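Local coordinates for interferon-inducible protein AIM2 (Mus musculus, PDB 4JBM), which senses double-stranded DNA in the cytosol through its HIN domain and, as part of the AIM2 inflammasome, triggers inflammasome activation leading to pyroptosis, at residues Q46-D49 against K50-K54; E85-N88 against N89-K92; E96-I100 against S101-I105. All coordinates share one frame; numbering follows the deposited sequence.

Contact 1. Residues Q46-D49 against K50-K54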
loop_
_atom_site.group_PDB
_atom_site.type_symbol
_atom_site.label_atom_id
_atom_site.label_comp_id
_atom_site.label_asym_id
_atom_site.label_seq_id
_atom_site.Cartn_x
_atom_site.Cartn_y
_atom_site.Cartn_z
ATOM N N GLN A 46 11.191 6.480 -13.403
ATOM C CA GLN A 46 12.130 7.569 -13.573
ATOM C C GLN A 46 11.758 8.641 -12.550
ATOM O O GLN A 46 12.610 9.340 -12.020
ATOM C CB GLN A 46 12.108 8.095 -15.004
ATOM C CG GLN A 46 10.728 8.424 -15.535
ATOM C CD GLN A 46 10.602 9.872 -15.956
ATOM O OE1 GLN A 46 9.687 10.232 -16.688
ATOM N NE2 GLN A 46 11.521 10.714 -15.490
ATOM N N PHE A 47 10.466 8.696 -12.248
ATOM C CA PHE A 47 9.816 9.732 -11.473
ATOM C C PHE A 47 10.217 9.745 -9.997
ATOM O O PHE A 47 9.781 10.592 -9.253
ATOM C CB PHE A 47 8.308 9.575 -11.590
ATOM C CG PHE A 47 7.716 10.204 -12.819
ATOM C CD1 PHE A 47 8.337 11.257 -13.440
ATOM C CD2 PHE A 47 6.529 9.744 -13.337
ATOM C CE1 PHE A 47 7.789 11.830 -14.561
ATOM C CE2 PHE A 47 5.975 10.315 -14.453
ATOM C CZ PHE A 47 6.607 11.359 -15.068
ATOM N N LYS A 48 10.992 8.769 -9.561
ATOM C CA LYS A 48 11.302 8.612 -8.149
ATOM C C LYS A 48 12.009 9.806 -7.556
ATOM O O LYS A 48 11.793 10.142 -6.411
ATOM C CB LYS A 48 12.146 7.362 -7.907
ATOM C CG LYS A 48 12.514 7.146 -6.452
ATOM C CD LYS A 48 11.300 6.741 -5.644
ATOM C CE LYS A 48 11.555 6.847 -4.158
ATOM N NZ LYS A 48 12.262 8.091 -3.763
ATOM N N ASP A 49 12.887 10.415 -8.325
ATOM C CA ASP A 49 13.681 11.553 -7.857
ATOM C C ASP A 49 12.832 12.772 -7.479
ATOM O O ASP A 49 13.320 13.717 -6.854
ATOM C CB ASP A 49 14.721 11.952 -8.917
ATOM C CG ASP A 49 14.093 12.304 -10.264
ATOM O OD1 ASP A 49 13.051 11.709 -10.613
ATOM O OD2 ASP A 49 14.639 13.181 -10.971
ATOM N N LYS A 50 11.559 12.738 -7.863
ATOM C CA LYS A 50 10.646 13.844 -7.621
ATOM C C LYS A 50 9.721 13.516 -6.453
ATOM O O LYS A 50 9.073 14.398 -5.890
ATOM C CB LYS A 50 9.838 14.128 -8.891
ATOM C CG LYS A 50 10.707 14.493 -10.097
ATOM C CD LYS A 50 9.900 14.561 -11.388
ATOM C CE LYS A 50 10.720 15.152 -12.517
ATOM N NZ LYS A 50 10.904 16.613 -12.344
ATOM N N PHE A 51 9.664 12.233 -6.110
ATOM C CA PHE A 51 8.820 11.742 -5.030
ATOM C C PHE A 51 9.594 11.542 -3.719
ATOM O O PHE A 51 9.892 10.414 -3.312
ATOM C CB PHE A 51 8.175 10.423 -5.454
ATOM C CG PHE A 51 6.940 10.586 -6.300
ATOM C CD1 PHE A 51 7.038 10.791 -7.676
ATOM C CD2 PHE A 51 5.681 10.519 -5.723
ATOM C CE1 PHE A 51 5.891 10.926 -8.458
ATOM C CE2 PHE A 51 4.530 10.653 -6.497
ATOM C CZ PHE A 51 4.636 10.861 -7.863
ATOM N N ILE A 52 9.903 12.647 -3.055
ATOM C CA ILE A 52 10.551 12.592 -1.756
ATOM C C ILE A 52 9.674 13.307 -0.730
ATOM O O ILE A 52 9.112 14.363 -1.031
ATOM C CB ILE A 52 11.984 13.188 -1.842
ATOM C CG1 ILE A 52 12.917 12.190 -2.531
ATOM C CG2 ILE A 52 12.537 13.541 -0.470
ATOM C CD1 ILE A 52 13.348 12.600 -3.917
ATOM N N PRO A 53 9.533 12.720 0.475
ATOM C CA PRO A 53 8.607 13.264 1.475
ATOM C C PRO A 53 8.817 14.754 1.700
ATOM O O PRO A 53 9.958 15.214 1.647
ATOM C CB PRO A 53 8.945 12.459 2.735
ATOM C CG PRO A 53 9.364 11.123 2.188
ATOM C CD PRO A 53 10.150 11.458 0.934
ATOM N N LYS A 54 7.716 15.486 1.881
ATOM C CA LYS A 54 7.718 16.933 2.146
ATOM C C LYS A 54 7.915 17.822 0.916
ATOM O O LYS A 54 7.754 19.039 1.002
ATOM C CB LYS A 54 8.675 17.315 3.281
ATOM C CG LYS A 54 8.356 16.610 4.584
ATOM C CD LYS A 54 9.119 17.225 5.742
ATOM C CE LYS A 54 8.775 16.530 7.050
ATOM N NZ LYS A 54 9.011 17.425 8.213
#

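Contact 2. Residues E85-N88 against N89-K92. With nucleotides of chain C.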
loop_
_atom_site.group_PDB
_atom_site.type_symbol
_atom_site.label_atom_id
_atom_site.label_comp_id
_atom_site.label_asym_id
_atom_site.label_seq_id
_atom_site.Cartn_x
_atom_site.Cartn_y
_atom_site.Cartn_z
ATOM N N GLU A 85 0.043 23.299 2.924
ATOM C CA GLU A 85 0.425 22.574 4.115
ATOM C C GLU A 85 -0.622 21.515 4.396
ATOM O O GLU A 85 -1.820 21.794 4.348
ATOM C CB GLU A 85 0.526 23.528 5.310
ATOM C CG GLU A 85 1.624 24.576 5.202
ATOM C CD GLU A 85 1.536 25.635 6.294
ATOM O OE1 GLU A 85 0.572 26.429 6.285
ATOM O OE2 GLU A 85 2.430 25.667 7.166
ATOM N N VAL A 86 -0.166 20.301 4.677
ATOM C CA VAL A 86 -1.070 19.209 4.976
ATOM C C VAL A 86 -1.386 19.252 6.462
ATOM O O VAL A 86 -0.468 19.257 7.283
ATOM C CB VAL A 86 -0.441 17.842 4.620
ATOM C CG1 VAL A 86 -1.443 16.721 4.811
ATOM C CG2 VAL A 86 0.084 17.855 3.194
ATOM N N PRO A 87 -2.685 19.297 6.812
ATOM C CA PRO A 87 -3.110 19.210 8.215
ATOM C C PRO A 87 -2.528 17.972 8.900
ATOM O O PRO A 87 -2.319 16.952 8.242
ATOM C CB PRO A 87 -4.633 19.082 8.116
ATOM C CG PRO A 87 -4.990 19.766 6.825
ATOM C CD PRO A 87 -3.818 19.532 5.895
ATOM N N ASN A 88 -2.262 18.066 10.200
ATOM C CA ASN A 88 -1.658 16.960 10.929
ATOM C C ASN A 88 -2.417 15.641 10.818
ATOM O O ASN A 88 -1.804 14.581 10.626
ATOM C CB ASN A 88 -1.507 17.320 12.411
ATOM C CG ASN A 88 -0.416 18.351 12.659
ATOM O OD1 ASN A 88 0.503 18.508 11.851
ATOM N ND2 ASN A 88 -0.532 19.078 13.768
ATOM N N ASN A 89 -3.742 15.696 10.930
ATOM C CA ASN A 89 -4.518 14.461 10.967
ATOM C C ASN A 89 -4.677 13.808 9.590
ATOM O O ASN A 89 -4.991 12.623 9.494
ATOM C CB ASN A 89 -5.883 14.643 11.620
ATOM C CG ASN A 89 -6.414 13.330 12.179
ATOM O OD1 ASN A 89 -5.760 12.711 13.024
ATOM N ND2 ASN A 89 -7.557 12.871 11.675
ATOM N N VAL A 90 -4.525 14.603 8.536
ATOM C CA VAL A 90 -4.508 14.058 7.186
ATOM C C VAL A 90 -3.258 13.210 7.016
ATOM O O VAL A 90 -3.336 12.089 6.511
ATOM C CB VAL A 90 -4.555 15.166 6.118
ATOM C CG1 VAL A 90 -4.515 14.559 4.720
ATOM C CG2 VAL A 90 -5.809 16.015 6.297
ATOM N N VAL A 91 -2.111 13.730 7.460
ATOM C CA VAL A 91 -0.868 12.951 7.477
ATOM C C VAL A 91 -1.007 11.690 8.320
ATOM O O VAL A 91 -0.680 10.573 7.875
ATOM C CB VAL A 91 0.298 13.772 8.048
ATOM C CG1 VAL A 91 1.576 12.933 8.080
ATOM C CG2 VAL A 91 0.497 15.022 7.232
ATOM N N LYS A 92 -1.519 11.874 9.533
ATOM C CA LYS A 92 -1.714 10.767 10.461
ATOM C C LYS A 92 -2.607 9.684 9.856
ATOM O O LYS A 92 -2.322 8.497 9.998
ATOM C CB LYS A 92 -2.300 11.247 11.801
ATOM C CG LYS A 92 -1.296 11.513 12.902
ATOM C CD LYS A 92 -2.004 11.975 14.177
ATOM C CE LYS A 92 -2.558 10.840 15.042
ATOM N NZ LYS A 92 -1.477 10.029 15.712
ATOM P P DG C 8 -10.250 14.990 10.765
ATOM O OP1 DG C 8 -10.378 16.253 9.997
ATOM O OP2 DG C 8 -9.389 13.885 10.277
ATOM O "O5'" DG C 8 -9.793 15.342 12.256
ATOM C "C5'" DG C 8 -10.638 16.233 13.012
ATOM C "C4'" DG C 8 -10.089 16.335 14.416
ATOM O "O4'" DG C 8 -10.390 15.153 15.193
ATOM C "C3'" DG C 8 -8.574 16.520 14.442
ATOM O "O3'" DG C 8 -8.257 17.611 15.270
ATOM C "C2'" DG C 8 -8.029 15.202 14.979
ATOM C "C1'" DG C 8 -9.203 14.703 15.814
ATOM N N9 DG C 8 -9.259 13.252 15.875
ATOM C C8 DG C 8 -9.159 12.352 14.839
ATOM N N7 DG C 8 -9.231 11.101 15.209
ATOM C C5 DG C 8 -9.374 11.172 16.586
ATOM C C6 DG C 8 -9.502 10.132 17.526
ATOM O O6 DG C 8 -9.536 8.901 17.328
ATOM N N1 DG C 8 -9.623 10.656 18.810
ATOM C C2 DG C 8 -9.632 11.995 19.128
ATOM N N2 DG C 8 -9.774 12.284 20.428
ATOM N N3 DG C 8 -9.507 12.982 18.249
ATOM C C4 DG C 8 -9.389 12.491 17.005
ATOM P P DC C 9 -6.753 18.180 15.335
ATOM O OP1 DC C 9 -6.841 19.655 15.333
ATOM O OP2 DC C 9 -5.893 17.501 14.337
ATOM O "O5'" DC C 9 -6.264 17.671 16.770
ATOM C "C5'" DC C 9 -7.151 17.729 17.893
ATOM C "C4'" DC C 9 -6.572 16.892 19.015
ATOM O "O4'" DC C 9 -6.889 15.485 18.850
ATOM C "C3'" DC C 9 -5.049 16.956 19.095
ATOM O "O3'" DC C 9 -4.708 17.070 20.437
ATOM C "C2'" DC C 9 -4.586 15.613 18.543
ATOM C "C1'" DC C 9 -5.714 14.740 19.065
ATOM N N1 DC C 9 -5.859 13.418 18.407
ATOM C C2 DC C 9 -6.092 12.307 19.214
ATOM O O2 DC C 9 -6.164 12.467 20.439
ATOM N N3 DC C 9 -6.223 11.087 18.632
ATOM C C4 DC C 9 -6.134 10.974 17.299
ATOM N N4 DC C 9 -6.275 9.754 16.744
ATOM C C5 DC C 9 -5.898 12.108 16.468
ATOM C C6 DC C 9 -5.763 13.300 17.054
ATOM P P DG C 10 -3.416 17.916 20.863
ATOM O OP1 DG C 10 -3.901 19.297 21.052
ATOM O OP2 DG C 10 -2.328 17.641 19.900
ATOM O "O5'" DG C 10 -2.986 17.256 22.253
ATOM C "C5'" DG C 10 -3.982 16.664 23.069
ATOM C "C4'" DG C 10 -3.395 15.454 23.752
ATOM O "O4'" DG C 10 -3.601 14.295 22.897
ATOM C "C3'" DG C 10 -1.897 15.543 24.039
ATOM O "O3'" DG C 10 -1.689 15.000 25.338
ATOM C "C2'" DG C 10 -1.260 14.685 22.935
ATOM C "C1'" DG C 10 -2.361 13.641 22.715
ATOM N N9 DG C 10 -2.445 12.994 21.404
ATOM C C8 DG C 10 -2.329 13.562 20.157
ATOM N N7 DG C 10 -2.484 12.707 19.195
ATOM C C5 DG C 10 -2.716 11.497 19.839
ATOM C C6 DG C 10 -2.959 10.219 19.301
ATOM O O6 DG C 10 -3.004 9.916 18.112
ATOM N N1 DG C 10 -3.144 9.258 20.295
ATOM C C2 DG C 10 -3.119 9.515 21.650
ATOM N N2 DG C 10 -3.316 8.466 22.472
ATOM N N3 DG C 10 -2.898 10.717 22.164
ATOM C C4 DG C 10 -2.703 11.655 21.204
#

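Contact 3. Residues E96-I100 against S101-I105. With nucleotides of chain D.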
loop_
_atom_site.group_PDB
_atom_site.type_symbol
_atom_site.label_atom_id
_atom_site.label_comp_id
_atom_site.label_asym_id
_atom_site.label_seq_id
_atom_site.Cartn_x
_atom_site.Cartn_y
_atom_site.Cartn_z
ATOM N N GLU A 96 -1.621 5.739 8.724
ATOM C CA GLU A 96 -2.036 4.733 9.696
ATOM C C GLU A 96 -2.620 3.482 9.026
ATOM O O GLU A 96 -3.123 3.528 7.900
ATOM C CB GLU A 96 -2.999 5.332 10.728
ATOM C CG GLU A 96 -4.409 5.593 10.228
ATOM C CD GLU A 96 -5.245 6.315 11.265
ATOM O OE1 GLU A 96 -4.675 6.721 12.302
ATOM O OE2 GLU A 96 -6.464 6.489 11.045
ATOM N N THR A 97 -2.469 2.355 9.712
ATOM C CA THR A 97 -2.989 1.070 9.270
ATOM C C THR A 97 -4.478 0.981 9.600
ATOM O O THR A 97 -4.861 1.059 10.767
ATOM C CB THR A 97 -2.268 -0.074 9.982
ATOM O OG1 THR A 97 -0.867 -0.036 9.657
ATOM C CG2 THR A 97 -2.878 -1.425 9.585
ATOM N N PRO A 98 -5.322 0.809 8.574
ATOM C CA PRO A 98 -6.774 0.788 8.788
ATOM C C PRO A 98 -7.188 -0.386 9.684
ATOM O O PRO A 98 -6.524 -1.423 9.674
ATOM C CB PRO A 98 -7.329 0.596 7.368
ATOM C CG PRO A 98 -6.225 1.065 6.439
ATOM C CD PRO A 98 -4.964 0.667 7.149
ATOM N N ARG A 99 -8.252 -0.208 10.470
ATOM C CA ARG A 99 -8.813 -1.304 11.264
ATOM C C ARG A 99 -9.545 -2.308 10.348
ATOM O O ARG A 99 -9.947 -1.964 9.239
ATOM C CB ARG A 99 -9.752 -0.754 12.352
ATOM C CG ARG A 99 -9.059 0.093 13.426
ATOM C CD ARG A 99 -7.922 -0.663 14.092
ATOM N NE ARG A 99 -6.657 -0.411 13.410
ATOM C CZ ARG A 99 -5.536 -1.084 13.631
ATOM N NH1 ARG A 99 -5.500 -2.048 14.547
ATOM N NH2 ARG A 99 -4.447 -0.781 12.939
ATOM N N ILE A 100 -9.653 -3.558 10.783
ATOM C CA ILE A 100 -10.339 -4.595 10.004
ATOM C C ILE A 100 -11.840 -4.325 9.781
ATOM O O ILE A 100 -12.341 -4.483 8.663
ATOM C CB ILE A 100 -10.130 -5.972 10.647
ATOM C CG1 ILE A 100 -8.657 -6.355 10.553
ATOM C CG2 ILE A 100 -10.970 -7.032 9.954
ATOM C CD1 ILE A 100 -8.312 -7.626 11.302
ATOM N N SER A 101 -12.542 -3.906 10.833
ATOM C CA SER A 101 -13.962 -3.568 10.737
ATOM C C SER A 101 -14.214 -2.431 9.750
ATOM O O SER A 101 -15.275 -2.354 9.128
ATOM C CB SER A 101 -14.520 -3.197 12.113
ATOM O OG SER A 101 -13.929 -2.007 12.610
ATOM N N LYS A 102 -13.231 -1.549 9.603
ATOM C CA LYS A 102 -13.343 -0.470 8.635
ATOM C C LYS A 102 -13.097 -1.033 7.243
ATOM O O LYS A 102 -13.798 -0.693 6.296
ATOM C CB LYS A 102 -12.337 0.635 8.957
ATOM C CG LYS A 102 -12.392 1.846 8.024
ATOM C CD LYS A 102 -11.177 2.770 8.233
ATOM C CE LYS A 102 -10.877 3.031 9.714
ATOM N NZ LYS A 102 -9.462 2.704 10.086
ATOM N N LEU A 103 -12.111 -1.913 7.130
ATOM C CA LEU A 103 -11.750 -2.484 5.841
ATOM C C LEU A 103 -12.899 -3.304 5.261
ATOM O O LEU A 103 -13.048 -3.390 4.042
ATOM C CB LEU A 103 -10.497 -3.359 5.960
ATOM C CG LEU A 103 -9.144 -2.658 6.104
ATOM C CD1 LEU A 103 -8.003 -3.667 6.116
ATOM C CD2 LEU A 103 -8.959 -1.668 4.967
ATOM N N LYS A 104 -13.707 -3.901 6.138
ATOM C CA LYS A 104 -14.787 -4.801 5.722
ATOM C C LYS A 104 -15.791 -4.154 4.767
ATOM O O LYS A 104 -16.408 -4.831 3.951
ATOM C CB LYS A 104 -15.554 -5.314 6.943
ATOM C CG LYS A 104 -14.788 -6.242 7.868
ATOM C CD LYS A 104 -14.423 -7.543 7.198
ATOM C CE LYS A 104 -13.731 -8.471 8.176
ATOM N NZ LYS A 104 -14.506 -8.604 9.435
ATOM N N ILE A 105 -15.935 -2.838 4.865
ATOM C CA ILE A 105 -16.946 -2.116 4.104
ATOM C C ILE A 105 -16.365 -1.260 2.984
ATOM O O ILE A 105 -16.946 -0.244 2.596
ATOM C CB ILE A 105 -17.816 -1.262 5.042
ATOM C CG1 ILE A 105 -16.962 -0.192 5.736
ATOM C CG2 ILE A 105 -18.472 -2.147 6.093
ATOM C CD1 ILE A 105 -17.679 0.547 6.844
ATOM P P DG D 2 0.060 1.759 12.610
ATOM O OP1 DG D 2 0.252 0.384 12.093
ATOM O OP2 DG D 2 -1.115 2.578 12.209
ATOM O "O5'" DG D 2 0.026 1.656 14.202
ATOM C "C5'" DG D 2 1.081 0.986 14.861
ATOM C "C4'" DG D 2 0.756 0.847 16.334
ATOM O "O4'" DG D 2 0.953 2.123 16.980
ATOM C "C3'" DG D 2 -0.665 0.422 16.662
ATOM O "O3'" DG D 2 -0.574 -0.464 17.772
ATOM C "C2'" DG D 2 -1.395 1.733 16.956
ATOM C "C1'" DG D 2 -0.266 2.572 17.547
ATOM N N9 DG D 2 -0.320 4.014 17.295
ATOM C C8 DG D 2 -0.475 4.675 16.102
ATOM N N7 DG D 2 -0.465 5.979 16.219
ATOM C C5 DG D 2 -0.283 6.196 17.592
ATOM C C6 DG D 2 -0.202 7.407 18.344
ATOM O O6 DG D 2 -0.264 8.563 17.923
ATOM N N1 DG D 2 -0.019 7.188 19.711
ATOM C C2 DG D 2 0.035 5.937 20.264
ATOM N N2 DG D 2 0.198 5.944 21.582
ATOM N N3 DG D 2 -0.038 4.790 19.591
ATOM C C4 DG D 2 -0.202 4.996 18.259
#

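Contact 1. Residues Q46-D49 against K50-K54
Phe47 and Phe51, one turn apart, present different parts of themselves to each other rather than stacking their rings. Phe51 comes in edge first: its CD1 lies 3.2 Å from Phe47 O, close to the plane of the ring, and its CE1 passes 4.2 Å from Phe47 CB. In both residues CG stands beside the backbone N (chi1 near -80°), which sends both rings off the same flank of this short 3-10 turn. Large, flat and apolar, phenylalanine suits a flank that is buried.

The backbone bonds are those of tight winding. Phe47 O accepts Lys50 N at 3.1 Å, and Lys48 O accepts Phe51 N at 3.0 Å with an N-H...O angle of 143°.

The lysines use their length in different ways. Lys48 sets out with CG opposite its own N, then folds back through bends at chi2 and chi4, so that NZ arrives at Phe51 O in a weak hydrogen bond of 3.3 Å. Lys50 stays stretched until its last bend, and its CD slants past the Phe47 ring, 4.2 Å from CD1. Asp49 lies alongside Lys50, pointing the same way; their charged ends do not touch, though the nearby opposite charge may be mildly favourable. Ile52 turns back along the outer flank, where its CD1 is modelled 3.1 Å from Asp49 O, a short approach that is doubtful because the torsion of this exposed end is irregular.

The turn lies in the loop between strands 37-42 and 56-60 of the first OB fold. Phe51 reaches Val8 of strand 4-16, Ala29 and Val31 of strand 25-32 and Val40 of strand 37-42, while Phe47 packs on Val42, so that the two rings fasten the loop against the sheet.

Contact 2. Residues E85-N88 against N89-K92
The puckered ring of Pro87 has the CG2 methyl of Val90 over one face, displaced toward CG; Pro87 CB is 3.8 Å from that methyl. The flat group proper, the Asn89 amide, faces bound DNA: its OD1 meets the edge of the cytosine of DC9 of chain C, 3.5 Å from C5. This is the first turn of helix 88-95, in the connection between the two OB folds of the HIN domain, with Pro87 as N-cap residue. Proline fits here because it has no N-H to satisfy, while Pro87 O receives Val90 N and Val91 N, both weakly. The regular helical pattern is then set by Lys92 N, which bonds to Asn88 O at 2.9 Å and lies in the carbonyl plane.

Val86, just ahead of the cap, lays its CG1 across the valines at about a right angle, 3.5 Å from Val91 CG2 and 3.7 Å from Val90 CB. Compact branched side chains suit so close a fit.

Two polar residues of the turn, Asn89 and Lys92, meet the nucleic acid. In Asn89, CG stands opposite the backbone N (chi1 -156°), which carries the amide out to the DNA backbone, where ND2 hydrogen-bonds OP2 of DG8 of chain C; the modelled 2.5 Å is unusually short, so its exact length is doubtful. An asparagine can thus hold a phosphate without carrying a charge. Lys92 reaches further, to the major-groove edge: bends at chi3 and chi4 bring its CE beside the cytosine of DC9, and its NZ hydrogen-bonds O6 of the guanine of DG10 of chain C at 2.8 Å.

Contact 3. Residues E96-I100 against S101-I105
Arg99 O, at the N-cap of a short helix, is gripped by two N-H groups: Leu103 N at 3.0 Å, tilted 21° from the carbonyl plane, and Lys102 N more weakly. One residue on, Ile100 O takes Lys104 N at 2.9 Å, nearly along its C=O axis.

Over this first turn the side chains meet in two places. Pro98, rigid and without an N-H, sits just ahead of the cap and sets its CB 3.7 Å from Leu103 CD2, the two crossing aslant. On another flank Ile100 and Lys104 run side by side, and the aliphatic part of the lysine does the touching, with CE 3.6 Å from Ile100 CG2.

Ahead of the helix the chain holds a phosphate of DG2 of chain D by two of its oxygens, both from the same side. Thr97 N points almost straight at OP2 (176°), and Thr97 OG1, set beside the backbone N by chi1 of -62°, donates to OP1 at 2.7 Å. Threonine suits this place because its hydroxyl can also accept, here from Leu115 N. Behind it Arg99 swings its guanidinium back, so that NH2 bonds Thr97 O at 2.9 Å with the oxygen at the edge of the guanidinium group and close to its plane; this bond probably steadies the backbone that holds the phosphate.

The segment follows helix 88-95 and lies against the second OB fold. Thr97 packs on Phe116 and Leu103 on Val112, both of strand 111-123, Ile100 and Lys104 rest on Met139 of strand 137-144, and Asp134 accepts Ile100 N.

Overall arrangement
From the N terminus the three contacts follow in series, none enclosing or crossing another, and each is a local turn. Contact 1 shapes the loop between strands 37-42 and 56-60 in the first OB fold, about 11 Å from the DNA at its nearest atom. After strand 76-79 the chain leaves that fold, and contact 2 starts helix 88-95. Contact 3 then leads from that helix into helix 100-103, beside the second OB fold. The centres of contacts 2 and 3 are about 19 Å apart; contact 2 bonds to nucleotides of chain C and contact 3 to one of chain D. Contacts 1 and 3 lie on opposite sides of the chain's centre.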